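Local coordinates for uncharacterized protein (Treponema denticola ATCC 35404, PDB 6R9N) that acts as an iron(II) and oxygen sensor for bacterial chemotaxis, functioning by stabilising a peroxide adduct on its di-iron centre, at residues Y101-S104 with L105-R108; L191-G194 with F195-Y199; G243-G247 with T248-E252. All coordinates share one frame; numbering follows the deposited sequence.

Contact 1: Y101-S104 with L105-R108; sequences YISS and LWVR
Ser103 holds the start of the following turn with both of its oxygens. Its hydroxyl OG accepts from the backbone N of Leu105 at 3.1 Å (N-H...O 161°), an N-cap bond at the point where strand 99-103 gives way to the short helix 104-107. With chi1 at 177°, OG lies beside the residue's own carbonyl carbon and faces the incoming amide. The carbonyl O of Ser103 takes Trp106 N at 3.0 Å; this bond is nearly straight at the hydrogen (169°), although the donor stands above the carbonyl plane and off the lone pairs. Ser104 is tied through its backbone to Ile124, next to strand 99-103 in the sheet. Trp106 NE1, in the five-membered ring, is satisfied by Gly151 O. Leu105 O is hydrogen-bonded to the Tyr199 hydroxyl of the second subunit.

Carbon atoms fill in around these bonds. Ile102 crosses Trp106 at about a right angle, its CD1 3.9 Å from Trp106 CB and its CG1 at the ring edge. On its other branch, Ile102 CG2 meets Val107 CG2 at 3.6 Å, the two side chains running past each other in opposite directions. Leu105 CB lies 4.0 Å above the centre of one face of the Trp106 ring.

The bonds at Trp106 N and NE1 probably restrain the indole where it meets His148 of the second subunit, an iron ligand, and touches the peroxide at that subunit's di-iron site, consistent with polar bonds setting its position and largely apolar surface facing the oxygen adduct.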
# COMPACT_ATOMS: atom_id res chain seq x y z
N TYR A 101 15.97 -0.52 -3.31
CA TYR A 101 15.29 -0.33 -4.58
C TYR A 101 13.79 -0.39 -4.35
O TYR A 101 13.28 -1.36 -3.77
CB TYR A 101 15.71 -1.39 -5.59
CG TYR A 101 17.09 -1.20 -6.22
CD1 TYR A 101 18.24 -1.22 -5.44
CD2 TYR A 101 17.23 -1.03 -7.60
CE1 TYR A 101 19.52 -1.06 -6.02
CE2 TYR A 101 18.48 -0.87 -8.19
CZ TYR A 101 19.63 -0.89 -7.40
OH TYR A 101 20.88 -0.73 -8.00
N ILE A 102 13.10 0.65 -4.81
CA ILE A 102 11.65 0.71 -4.69
C ILE A 102 11.15 1.62 -5.80
O ILE A 102 11.89 2.48 -6.30
CB ILE A 102 11.24 1.22 -3.29
CG1 ILE A 102 9.74 0.95 -3.05
CG2 ILE A 102 11.63 2.68 -3.12
CD1 ILE A 102 9.33 1.05 -1.61
N SER A 103 9.91 1.40 -6.22
CA SER A 103 9.28 2.28 -7.19
C SER A 103 9.45 3.74 -6.83
O SER A 103 9.30 4.13 -5.67
CB SER A 103 7.79 1.96 -7.30
OG SER A 103 7.19 2.88 -8.20
N SER A 104 9.74 4.56 -7.84
CA SER A 104 9.77 6.01 -7.62
C SER A 104 8.45 6.55 -7.07
O SER A 104 8.44 7.62 -6.48
CB SER A 104 10.15 6.72 -8.92
OG SER A 104 9.12 6.60 -9.88
N LEU A 105 7.34 5.81 -7.22
CA LEU A 105 6.07 6.25 -6.63
C LEU A 105 6.15 6.40 -5.12
O LEU A 105 5.38 7.17 -4.53
CB LEU A 105 4.94 5.28 -6.97
CG LEU A 105 4.10 5.51 -8.22
CD1 LEU A 105 4.98 5.35 -9.44
CD2 LEU A 105 2.91 4.54 -8.28
N TRP A 106 7.05 5.66 -4.46
CA TRP A 106 7.04 5.56 -3.00
C TRP A 106 8.24 6.22 -2.33
O TRP A 106 8.19 6.44 -1.11
CB TRP A 106 6.99 4.08 -2.57
CG TRP A 106 5.86 3.34 -3.23
CD1 TRP A 106 5.95 2.23 -4.03
CD2 TRP A 106 4.48 3.68 -3.18
NE1 TRP A 106 4.70 1.86 -4.47
CE2 TRP A 106 3.78 2.73 -3.96
CE3 TRP A 106 3.75 4.70 -2.55
CZ2 TRP A 106 2.39 2.78 -4.12
CZ3 TRP A 106 2.39 4.75 -2.72
CH2 TRP A 106 1.72 3.79 -3.51
N VAL A 107 9.31 6.51 -3.08
CA VAL A 107 10.51 7.07 -2.48
C VAL A 107 10.20 8.33 -1.67
O VAL A 107 10.67 8.50 -0.54
CB VAL A 107 11.57 7.35 -3.55
CG1 VAL A 107 12.69 8.16 -2.96
CG2 VAL A 107 12.11 6.06 -4.11
N ARG A 108 9.34 9.19 -2.22
CA ARG A 108 9.16 10.46 -1.53
C ARG A 108 8.28 10.35 -0.31
O ARG A 108 7.76 11.40 0.10
CB ARG A 108 8.59 11.49 -2.50
CG ARG A 108 9.61 12.48 -3.06
CD ARG A 108 9.01 13.31 -4.18
NE ARG A 108 8.63 14.63 -3.70
NH1 ARG A 108 6.62 14.61 -4.79
NH2 ARG A 108 7.21 16.43 -3.54

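Contact 2: L191-G194 with F195-Y199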
# COMPACT_ATOMS: atom_id res chain seq x y z
N LEU A 191 -6.33 -21.28 -2.00
CA LEU A 191 -5.48 -20.41 -1.20
C LEU A 191 -5.16 -19.09 -1.89
O LEU A 191 -4.78 -18.12 -1.22
CB LEU A 191 -4.19 -21.16 -0.84
CG LEU A 191 -4.37 -22.57 -0.28
CD1 LEU A 191 -3.03 -23.13 0.17
CD2 LEU A 191 -5.37 -22.59 0.87
N ILE A 192 -5.35 -19.01 -3.20
CA ILE A 192 -4.96 -17.83 -3.97
C ILE A 192 -6.13 -17.17 -4.68
O ILE A 192 -5.99 -16.03 -5.14
CB ILE A 192 -3.85 -18.18 -4.99
CG1 ILE A 192 -4.43 -18.95 -6.18
CG2 ILE A 192 -2.71 -18.96 -4.31
CD1 ILE A 192 -3.42 -19.21 -7.33
N GLU A 193 -7.28 -17.84 -4.79
CA GLU A 193 -8.34 -17.34 -5.67
C GLU A 193 -8.97 -16.05 -5.13
O GLU A 193 -9.02 -15.03 -5.83
CB GLU A 193 -9.40 -18.42 -5.86
CG GLU A 193 -10.42 -18.08 -6.95
CD GLU A 193 -11.48 -19.14 -7.09
OE1 GLU A 193 -12.01 -19.31 -8.21
OE2 GLU A 193 -11.78 -19.82 -6.07
N GLY A 194 -9.44 -16.07 -3.88
CA GLY A 194 -10.04 -14.89 -3.31
C GLY A 194 -9.11 -13.69 -3.33
O GLY A 194 -9.51 -12.58 -3.66
N PHE A 195 -7.84 -13.91 -2.98
CA PHE A 195 -6.87 -12.82 -2.96
C PHE A 195 -6.70 -12.20 -4.35
O PHE A 195 -6.72 -10.97 -4.50
CB PHE A 195 -5.53 -13.31 -2.42
CG PHE A 195 -4.49 -12.24 -2.32
CD1 PHE A 195 -4.47 -11.37 -1.24
CD2 PHE A 195 -3.53 -12.11 -3.32
CE1 PHE A 195 -3.49 -10.39 -1.14
CE2 PHE A 195 -2.57 -11.11 -3.24
CZ PHE A 195 -2.55 -10.25 -2.15
N HIS A 196 -6.53 -13.02 -5.39
CA HIS A 196 -6.31 -12.44 -6.72
C HIS A 196 -7.58 -11.81 -7.28
O HIS A 196 -7.53 -10.74 -7.90
CB HIS A 196 -5.72 -13.49 -7.67
CG HIS A 196 -4.29 -13.83 -7.38
ND1 HIS A 196 -3.92 -14.69 -6.37
CD2 HIS A 196 -3.14 -13.39 -7.94
CE1 HIS A 196 -2.60 -14.80 -6.34
NE2 HIS A 196 -2.10 -14.01 -7.28
N VAL A 197 -8.73 -12.44 -7.03
CA VAL A 197 -9.99 -11.87 -7.50
C VAL A 197 -10.21 -10.48 -6.91
O VAL A 197 -10.69 -9.56 -7.60
CB VAL A 197 -11.17 -12.80 -7.17
CG1 VAL A 197 -12.50 -12.05 -7.24
CG2 VAL A 197 -11.18 -14.00 -8.10
N ARG A 198 -9.85 -10.29 -5.64
CA ARG A 198 -10.19 -9.04 -4.95
C ARG A 198 -9.09 -7.99 -5.00
O ARG A 198 -9.40 -6.80 -5.07
CB ARG A 198 -10.56 -9.34 -3.49
CG ARG A 198 -10.90 -8.09 -2.64
CD ARG A 198 -12.17 -7.31 -3.14
NE ARG A 198 -12.39 -6.12 -2.31
CZ ARG A 198 -11.79 -4.95 -2.51
NH1 ARG A 198 -10.95 -4.80 -3.55
NH2 ARG A 198 -12.02 -3.93 -1.70
N TYR A 199 -7.81 -8.39 -4.99
CA TYR A 199 -6.71 -7.43 -4.89
C TYR A 199 -6.08 -7.05 -6.23
O TYR A 199 -5.52 -5.96 -6.35
CB TYR A 199 -5.59 -7.98 -3.98
CG TYR A 199 -5.91 -8.12 -2.50
CD1 TYR A 199 -6.85 -9.05 -2.05
CD2 TYR A 199 -5.24 -7.35 -1.55
CE1 TYR A 199 -7.11 -9.20 -0.68
CE2 TYR A 199 -5.49 -7.49 -0.19
CZ TYR A 199 -6.43 -8.41 0.23
OH TYR A 199 -6.67 -8.56 1.58
O HOH W 1 -7.23 -16.55 -1.57
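Gly194 and Glu193 pass ordinary i to i+4 bonds forward along helix 185-199, Gly194 O to Arg198 N at 3.0 Å and Glu193 O to Val197 N at 2.9 Å, while the chain kinks at Leu191 and Gly194. At the kink a water takes the place of one rung: it accepts from Phe195 N at 3.1 Å and gives a weak bond to Leu191 O.

Ile192 O carries a double load. It receives the backbone N of His196 at 3.1 Å and also the ring ND1 of the same residue at 2.8 Å, the two donors arriving from opposite faces of its carbonyl plane. The oxygen sits at the edge of the imidazole, only 6° out of the ring plane, so the ring is turned to aim ND1 at it; chi1 of -73° sets CG beside the backbone N and folds the ring back along the helix, where Ile192 CB touches it. NE2 bonds to Gly169 N, which leaves the imidazole fixed at both nitrogens, consistent with a neutral ring protonated at ND1.

In this metallo-beta-lactamase-like fold the helix borders the di-iron site, and Phe195 is part of the peroxide pocket. Its CG stands anti to the backbone N (chi1 -178°), carrying the ring off the turn. Phe195 CE1 lies 3.4 Å above the Tyr199 ring, over its centre, and Phe195 CD2 rests near the rim of one His196 face. Trp240 from helix 232-242 meets His196 edge to face.

Val197 CG2 lies 3.3 Å from Glu193 O. Arg198 CB lies against Gly194 O, but its guanidinium leaves the helix to form a salt bridge through NE with Asp126 of the second subunit.

Contact 3: G243-G247 with T248-E252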
# COMPACT_ATOMS: atom_id res chain seq x y z
N GLY A 243 -6.70 -15.38 -17.62
CA GLY A 243 -8.13 -15.34 -17.81
C GLY A 243 -8.94 -14.90 -16.61
O GLY A 243 -10.17 -14.94 -16.67
N LEU A 244 -8.30 -14.49 -15.51
CA LEU A 244 -9.02 -14.18 -14.28
C LEU A 244 -9.71 -12.83 -14.38
O LEU A 244 -9.09 -11.84 -14.78
CB LEU A 244 -8.07 -14.16 -13.09
CG LEU A 244 -8.69 -14.02 -11.70
CD1 LEU A 244 -9.44 -15.28 -11.28
CD2 LEU A 244 -7.61 -13.70 -10.66
N LYS A 245 -10.98 -12.80 -14.02
CA LYS A 245 -11.68 -11.54 -13.83
C LYS A 245 -11.50 -11.13 -12.38
O LYS A 245 -11.58 -11.98 -11.49
CB LYS A 245 -13.16 -11.65 -14.17
CG LYS A 245 -13.46 -11.67 -15.68
CD LYS A 245 -14.91 -12.05 -15.98
CE LYS A 245 -15.00 -13.19 -17.00
NZ LYS A 245 -14.97 -12.73 -18.42
N CYS A 246 -11.12 -9.87 -12.15
CA CYS A 246 -10.68 -9.50 -10.82
C CYS A 246 -10.85 -8.00 -10.63
O CYS A 246 -10.79 -7.24 -11.60
CB CYS A 246 -9.27 -9.94 -10.58
SG CYS A 246 -8.30 -9.20 -11.84
N GLY A 247 -11.02 -7.59 -9.36
CA GLY A 247 -10.96 -6.18 -9.00
C GLY A 247 -12.12 -5.39 -9.56
O GLY A 247 -13.30 -5.69 -9.32
N THR A 248 -11.79 -4.37 -10.34
CA THR A 248 -12.82 -3.49 -10.88
C THR A 248 -13.68 -4.17 -11.95
O THR A 248 -14.69 -3.60 -12.36
CB THR A 248 -12.14 -2.22 -11.38
OG1 THR A 248 -13.08 -1.14 -11.36
CG2 THR A 248 -11.60 -2.40 -12.76
N ASP A 249 -13.30 -5.37 -12.40
CA ASP A 249 -14.22 -6.19 -13.20
C ASP A 249 -15.50 -6.51 -12.43
O ASP A 249 -16.51 -6.84 -13.05
CB ASP A 249 -13.56 -7.49 -13.64
CG ASP A 249 -12.37 -7.27 -14.56
OD1 ASP A 249 -12.22 -6.16 -15.11
OD2 ASP A 249 -11.57 -8.23 -14.73
N TYR A 250 -15.45 -6.49 -11.10
CA TYR A 250 -16.65 -6.72 -10.30
C TYR A 250 -17.03 -5.43 -9.60
O TYR A 250 -17.22 -5.42 -8.37
CB TYR A 250 -16.42 -7.84 -9.29
CG TYR A 250 -16.21 -9.20 -9.95
CD1 TYR A 250 -14.95 -9.78 -9.99
CD2 TYR A 250 -17.27 -9.88 -10.54
CE1 TYR A 250 -14.75 -11.02 -10.59
CE2 TYR A 250 -17.08 -11.12 -11.15
CZ TYR A 250 -15.82 -11.68 -11.17
OH TYR A 250 -15.63 -12.90 -11.78
N ILE A 251 -17.16 -4.35 -10.36
CA ILE A 251 -17.27 -3.03 -9.74
C ILE A 251 -18.54 -2.91 -8.91
O ILE A 251 -18.59 -2.11 -7.98
CB ILE A 251 -17.18 -1.93 -10.82
CG1 ILE A 251 -17.07 -0.55 -10.18
CG2 ILE A 251 -18.37 -1.99 -11.77
CD1 ILE A 251 -16.36 0.41 -11.06
N GLU A 252 -19.56 -3.73 -9.20
CA GLU A 252 -20.78 -3.67 -8.41
C GLU A 252 -20.56 -4.17 -6.98
O GLU A 252 -21.33 -3.80 -6.09
CB GLU A 252 -21.90 -4.44 -9.13
CG GLU A 252 -21.78 -5.97 -9.09
CD GLU A 252 -20.75 -6.54 -10.08
OE1 GLU A 252 -20.24 -5.80 -10.96
OE2 GLU A 252 -20.44 -7.75 -9.96
O HOH W 2 -13.33 -14.32 -11.41
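Asp249 OD2 is gripped by two backbone amides, Cys246 N across the turn and Asn203 N beyond it. The Cys246 bond, 3.1 Å long with an N-H...O angle of 162°, meets OD2 on its anti side and 34° out of the carboxylate plane. Asp249 N answers by donating to Cys246 O at 3.2 Å, which closes a type II' beta turn with Gly247, at positive phi, in its first corner. Tyr250 N bonds to Gly247 O at 2.9 Å, a bond of the 3-10 kind at the start of the 248-252 segment.

Tyr250, with CG beside its backbone N (chi1 -66°), swings its ring back along the loop. Its CE1 edge comes within 3.4 Å of Lys245 O, near the ring plane, and Lys245 CB touches the hydroxyl at 3.7 Å. A water bonds both Lys245 O and Tyr250 OH, at 2.9 and 2.7 Å.

The loop follows helix 232-242 and lies against two others: Leu244 packs on His196 and Val197 of helix 185-199, Gly247 bonds to Val197 through the backbone, and Asn203 opens helix 203-215. Thr248 O receives Lys204 NZ from the same helix, 203-215, of the second subunit.

Overall arrangement
Contact 1 is the buried one, whereas contacts 2 and 3 are only partly buried. Contacts 2 and 3 adjoin, their centres 11 Å apart, the loop of contact 3 resting on the helix of contact 2 through backbone and apolar contacts. Contact 1, where strand 99-103 passes into helix 104-107, lies about 12 Å from contact 2 and 17 Å from contact 3 between nearest atoms. Phe195 of contact 2 lines its own chain's peroxide pocket, Trp106 of contact 1 that of the second subunit; Gly247 of contact 3 is about 14 Å from a bound peroxide. Capping and apolar packing dominate 101-108, helix bonds with a water-filled rung and an imidazole-to-carbonyl bond 191-199, turn and carboxylate bonds 243-252. All three reach the second subunit.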